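Long-range contact in endopolygalacturonase (Chondrostereum purpureum, PDB 1K5C), which probably hydrolyses the alpha-1,4 links between galacturonic acid units inside pectin chains, as an endo-acting polygalacturonase of glycosyl hydrolase family 28: residues A41-A52 with N69-N80. Residues are numbered along the deposited sequence; the frame is centred on the assembly and turned at random.
Sequences ATVTMAGDITFA and NFVGADHIFDGN
Asp48 OD1 accepts two hydrogen bonds from segment 69-80. Ile76 N bonds Asp48 OD1 at 2.9 Å, and His75 ND1 bonds the same Asp48 OD1 at 3.1 Å, the two from opposite faces of the carboxylate plane. A water donates a third. The two segments belong to neighbouring coils of the right-handed parallel beta-helix of this family. Strand 42-45 pairs in parallel with 69-71, and 49-51 with 76-78. Between the two ladders the register shifts by one residue, where 69-80 makes a type I' turn from Gly72 to His75. The His75 ring fits against the backbone bend of 45-48. Ala46 C and Gly47 N lie over one face, and Gly47 CA makes a CH-pi contact 3.8 Å from the centroid of the His75 ring. Asp48 OD1 lies at the His75 ring edge, in its plane; with the backbone over one face this helps to hold the ring's rotation. A leucine here has no ND1 and no flat ring to lie against Gly47, so the Asp48 carboxylate would probably be less firmly held. Toward the interior, Met45 bends at chi3 (91°), which puts Met45 CE over the Phe77 ring face, a CH-pi contact 3.9 Å from the Phe77 centroid. Met45 SD lies at the edge of the Phe70 ring, a Met-aromatic contact, and Met45 CG touches Phe70 CZ at 3.6 Å. Phe112 from strand 108-115 meets both rings. On the outer side, Asn69 ND2 bonds Thr42 OG1 at 3.2 Å, while Asn69 OD1 accepts from Lys110. At the far end, Asn80 ND2 reaches Phe51 O at 3.0 Å, straight, with an N-H...O angle of 179°, but from above the carbonyl plane.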
loop_
_atom_site.group_PDB
_atom_site.type_symbol
_atom_site.label_atom_id
_atom_site.label_comp_id
_atom_site.label_asym_id
_atom_site.label_seq_id
_atom_site.Cartn_x
_atom_site.Cartn_y
_atom_site.Cartn_z
ATOM N N ALA A 41 -4.205 -22.623 -11.177
ATOM C CA ALA A 41 -4.100 -23.526 -10.033
ATOM C C ALA A 41 -4.692 -22.873 -8.770
ATOM O O ALA A 41 -4.622 -21.634 -8.594
ATOM C CB ALA A 41 -2.640 -23.866 -9.788
ATOM N N THR A 42 -5.209 -23.731 -7.910
ATOM C CA THR A 42 -5.572 -23.333 -6.533
ATOM C C THR A 42 -4.401 -23.698 -5.640
ATOM O O THR A 42 -3.932 -24.844 -5.651
ATOM C CB THR A 42 -6.819 -24.062 -6.098
ATOM O OG1 THR A 42 -7.948 -23.630 -6.923
ATOM C CG2 THR A 42 -7.210 -23.744 -4.628
ATOM N N VAL A 43 -3.946 -22.727 -4.841
ATOM C CA VAL A 43 -2.892 -22.939 -3.842
ATOM C C VAL A 43 -3.540 -22.674 -2.507
ATOM O O VAL A 43 -4.034 -21.564 -2.260
ATOM C CB VAL A 43 -1.748 -21.978 -4.081
ATOM C CG1 VAL A 43 -0.656 -22.168 -3.003
ATOM C CG2 VAL A 43 -1.174 -22.129 -5.506
ATOM N N THR A 44 -3.582 -23.692 -1.624
ATOM C CA THR A 44 -4.217 -23.588 -0.337
ATOM C C THR A 44 -3.193 -23.706 0.757
ATOM O O THR A 44 -2.433 -24.695 0.785
ATOM C CB THR A 44 -5.277 -24.713 -0.149
ATOM O OG1 THR A 44 -6.237 -24.628 -1.239
ATOM C CG2 THR A 44 -6.034 -24.594 1.168
ATOM N N MET A 45 -3.144 -22.723 1.656
ATOM C CA MET A 45 -2.256 -22.807 2.800
ATOM C C MET A 45 -2.837 -23.688 3.888
ATOM O O MET A 45 -4.024 -23.544 4.244
ATOM C CB MET A 45 -2.039 -21.425 3.439
ATOM C CG MET A 45 -1.179 -20.516 2.719
ATOM S SD MET A 45 -0.751 -19.036 3.613
ATOM C CE MET A 45 0.772 -19.308 4.550
ATOM N N ALA A 46 -1.998 -24.567 4.420
ATOM C CA ALA A 46 -2.425 -25.518 5.474
ATOM C C ALA A 46 -1.616 -25.316 6.737
ATOM O O ALA A 46 -1.842 -26.070 7.710
ATOM C CB ALA A 46 -2.277 -26.959 4.985
ATOM N N GLY A 47 -0.703 -24.365 6.776
ATOM C CA GLY A 47 0.071 -24.046 7.982
ATOM C C GLY A 47 0.716 -22.677 7.807
ATOM O O GLY A 47 0.595 -22.051 6.762
ATOM N N ASP A 48 1.349 -22.235 8.902
ATOM C CA ASP A 48 2.036 -20.944 8.895
ATOM C C ASP A 48 3.479 -21.129 8.407
ATOM O O ASP A 48 4.134 -22.158 8.688
ATOM C CB ASP A 48 2.061 -20.387 10.307
ATOM C CG ASP A 48 0.681 -20.092 10.896
ATOM O OD1 ASP A 48 -0.294 -19.927 10.123
ATOM O OD2 ASP A 48 0.626 -19.971 12.147
ATOM N N ILE A 49 3.988 -20.109 7.708
ATOM C CA ILE A 49 5.375 -20.139 7.190
ATOM C C ILE A 49 6.160 -19.060 7.896
ATOM O O ILE A 49 5.816 -17.883 7.838
ATOM C CB ILE A 49 5.386 -19.998 5.662
ATOM C CG1 ILE A 49 4.599 -21.194 5.031
ATOM C CG2 ILE A 49 6.826 -19.989 5.152
ATOM C CD1 ILE A 49 4.382 -21.088 3.577
ATOM N N THR A 50 7.192 -19.490 8.605
ATOM C CA THR A 50 8.049 -18.590 9.403
ATOM C C THR A 50 9.379 -18.414 8.711
ATOM O O THR A 50 9.973 -19.404 8.244
ATOM C CB THR A 50 8.217 -19.169 10.823
ATOM O OG1 THR A 50 6.923 -19.258 11.450
ATOM C CG2 THR A 50 9.104 -18.282 11.710
ATOM N N PHE A 51 9.883 -17.181 8.649
ATOM C CA PHE A 51 11.135 -16.898 7.928
ATOM C C PHE A 51 12.214 -16.594 8.961
ATOM O O PHE A 51 12.182 -15.572 9.681
ATOM C CB PHE A 51 10.929 -15.703 7.003
ATOM C CG PHE A 51 10.015 -16.048 5.849
ATOM C CD1 PHE A 51 8.622 -16.212 6.022
ATOM C CD2 PHE A 51 10.543 -16.203 4.550
ATOM C CE1 PHE A 51 7.810 -16.548 4.968
ATOM C CE2 PHE A 51 9.697 -16.511 3.482
ATOM C CZ PHE A 51 8.325 -16.687 3.699
ATOM N N ALA A 52 13.187 -17.516 9.081
ATOM C CA ALA A 52 14.304 -17.297 10.005
ATOM C C ALA A 52 15.036 -16.028 9.631
ATOM O O ALA A 52 15.090 -15.617 8.452
ATOM C CB ALA A 52 15.246 -18.521 9.948
ATOM N N ASN A 69 -5.730 -19.073 -7.769
ATOM C CA ASN A 69 -6.728 -18.975 -6.687
ATOM C C ASN A 69 -5.979 -19.344 -5.399
ATOM O O ASN A 69 -5.729 -20.514 -5.147
ATOM C CB ASN A 69 -7.855 -19.957 -6.992
ATOM C CG ASN A 69 -8.893 -20.009 -5.932
ATOM O OD1 ASN A 69 -9.153 -19.006 -5.267
ATOM N ND2 ASN A 69 -9.523 -21.146 -5.719
ATOM N N PHE A 70 -5.588 -18.329 -4.609
ATOM C CA PHE A 70 -4.821 -18.555 -3.399
ATOM C C PHE A 70 -5.724 -18.474 -2.206
ATOM O O PHE A 70 -6.339 -17.421 -1.950
ATOM C CB PHE A 70 -3.643 -17.556 -3.312
ATOM C CG PHE A 70 -2.668 -17.868 -2.208
ATOM C CD1 PHE A 70 -2.935 -17.551 -0.878
ATOM C CD2 PHE A 70 -1.437 -18.475 -2.531
ATOM C CE1 PHE A 70 -2.041 -17.822 0.114
ATOM C CE2 PHE A 70 -0.530 -18.769 -1.533
ATOM C CZ PHE A 70 -0.849 -18.472 -0.207
ATOM N N VAL A 71 -5.840 -19.590 -1.474
ATOM C CA VAL A 71 -6.775 -19.754 -0.378
ATOM C C VAL A 71 -5.946 -19.827 0.889
ATOM O O VAL A 71 -5.309 -20.852 1.185
ATOM C CB VAL A 71 -7.628 -21.040 -0.598
ATOM C CG1 VAL A 71 -8.547 -21.274 0.624
ATOM C CG2 VAL A 71 -8.381 -20.960 -1.918
ATOM N N GLY A 72 -5.937 -18.744 1.655
ATOM C CA GLY A 72 -5.026 -18.637 2.804
ATOM C C GLY A 72 -5.449 -19.390 4.025
ATOM O O GLY A 72 -4.604 -19.736 4.865
ATOM N N ALA A 73 -6.787 -19.594 4.203
ATOM C CA ALA A 73 -7.315 -20.312 5.374
ATOM C C ALA A 73 -6.766 -19.680 6.678
ATOM O O ALA A 73 -6.569 -20.376 7.685
ATOM C CB ALA A 73 -7.050 -21.816 5.261
ATOM N N ASP A 74 -6.603 -18.357 6.672
ATOM C CA ASP A 74 -6.208 -17.541 7.826
ATOM C C ASP A 74 -4.791 -17.874 8.351
ATOM O O ASP A 74 -4.437 -17.498 9.448
ATOM C CB ASP A 74 -7.253 -17.614 8.946
ATOM C CG ASP A 74 -8.543 -16.941 8.593
ATOM O OD1 ASP A 74 -8.506 -15.903 7.931
ATOM O OD2 ASP A 74 -9.577 -17.421 9.098
ATOM N N HIS A 75 -3.963 -18.499 7.503
ATOM C CA HIS A 75 -2.580 -18.752 7.909
ATOM C C HIS A 75 -1.702 -17.511 7.753
ATOM O O HIS A 75 -2.106 -16.494 7.189
ATOM C CB HIS A 75 -2.022 -19.955 7.130
ATOM C CG HIS A 75 -2.685 -21.206 7.578
ATOM N ND1 HIS A 75 -2.392 -21.833 8.751
ATOM C CD2 HIS A 75 -3.683 -21.916 6.962
ATOM C CE1 HIS A 75 -3.184 -22.903 8.884
ATOM N NE2 HIS A 75 -3.922 -22.983 7.838
ATOM N N ILE A 76 -0.491 -17.640 8.327
ATOM C CA ILE A 76 0.423 -16.508 8.546
ATOM C C ILE A 76 1.753 -16.736 7.842
ATOM O O ILE A 76 2.329 -17.845 7.928
ATOM C CB ILE A 76 0.672 -16.355 10.059
ATOM C CG1 ILE A 76 -0.624 -16.000 10.812
ATOM C CG2 ILE A 76 1.762 -15.339 10.348
ATOM C CD1 ILE A 76 -0.487 -16.130 12.305
ATOM N N PHE A 77 2.237 -15.671 7.209
ATOM C CA PHE A 77 3.648 -15.536 6.801
ATOM C C PHE A 77 4.308 -14.656 7.863
ATOM O O PHE A 77 3.954 -13.476 7.990
ATOM C CB PHE A 77 3.763 -14.831 5.446
ATOM C CG PHE A 77 3.206 -15.594 4.269
ATOM C CD1 PHE A 77 1.851 -15.464 3.916
ATOM C CD2 PHE A 77 4.001 -16.414 3.494
ATOM C CE1 PHE A 77 1.352 -16.150 2.807
ATOM C CE2 PHE A 77 3.496 -17.072 2.394
ATOM C CZ PHE A 77 2.161 -16.938 2.023
ATOM N N ASP A 78 5.206 -15.247 8.664
ATOM C CA ASP A 78 5.825 -14.547 9.807
ATOM C C ASP A 78 7.241 -14.090 9.413
ATOM O O ASP A 78 8.131 -14.930 9.192
ATOM C CB ASP A 78 5.849 -15.484 10.996
ATOM C CG ASP A 78 6.439 -14.889 12.271
ATOM O OD1 ASP A 78 6.978 -13.781 12.231
ATOM O OD2 ASP A 78 6.315 -15.614 13.293
ATOM N N GLY A 79 7.416 -12.787 9.302
ATOM C CA GLY A 79 8.669 -12.212 8.864
ATOM C C GLY A 79 9.669 -11.956 9.978
ATOM O O GLY A 79 10.809 -11.486 9.692
ATOM N N ASN A 80 9.343 -12.229 11.248
ATOM C CA ASN A 80 10.293 -12.014 12.339
ATOM C C ASN A 80 10.824 -10.573 12.350
ATOM O O ASN A 80 11.992 -10.328 12.697
ATOM C CB ASN A 80 11.464 -13.031 12.277
ATOM C CG ASN A 80 11.110 -14.255 13.081
ATOM O OD1 ASN A 80 10.720 -14.164 14.239
ATOM N ND2 ASN A 80 11.276 -15.440 12.498
HETATM O O HOH W 1 -2.875 -19.630 11.592
HETATM O O HOH W 2 12.898 -12.959 8.527
#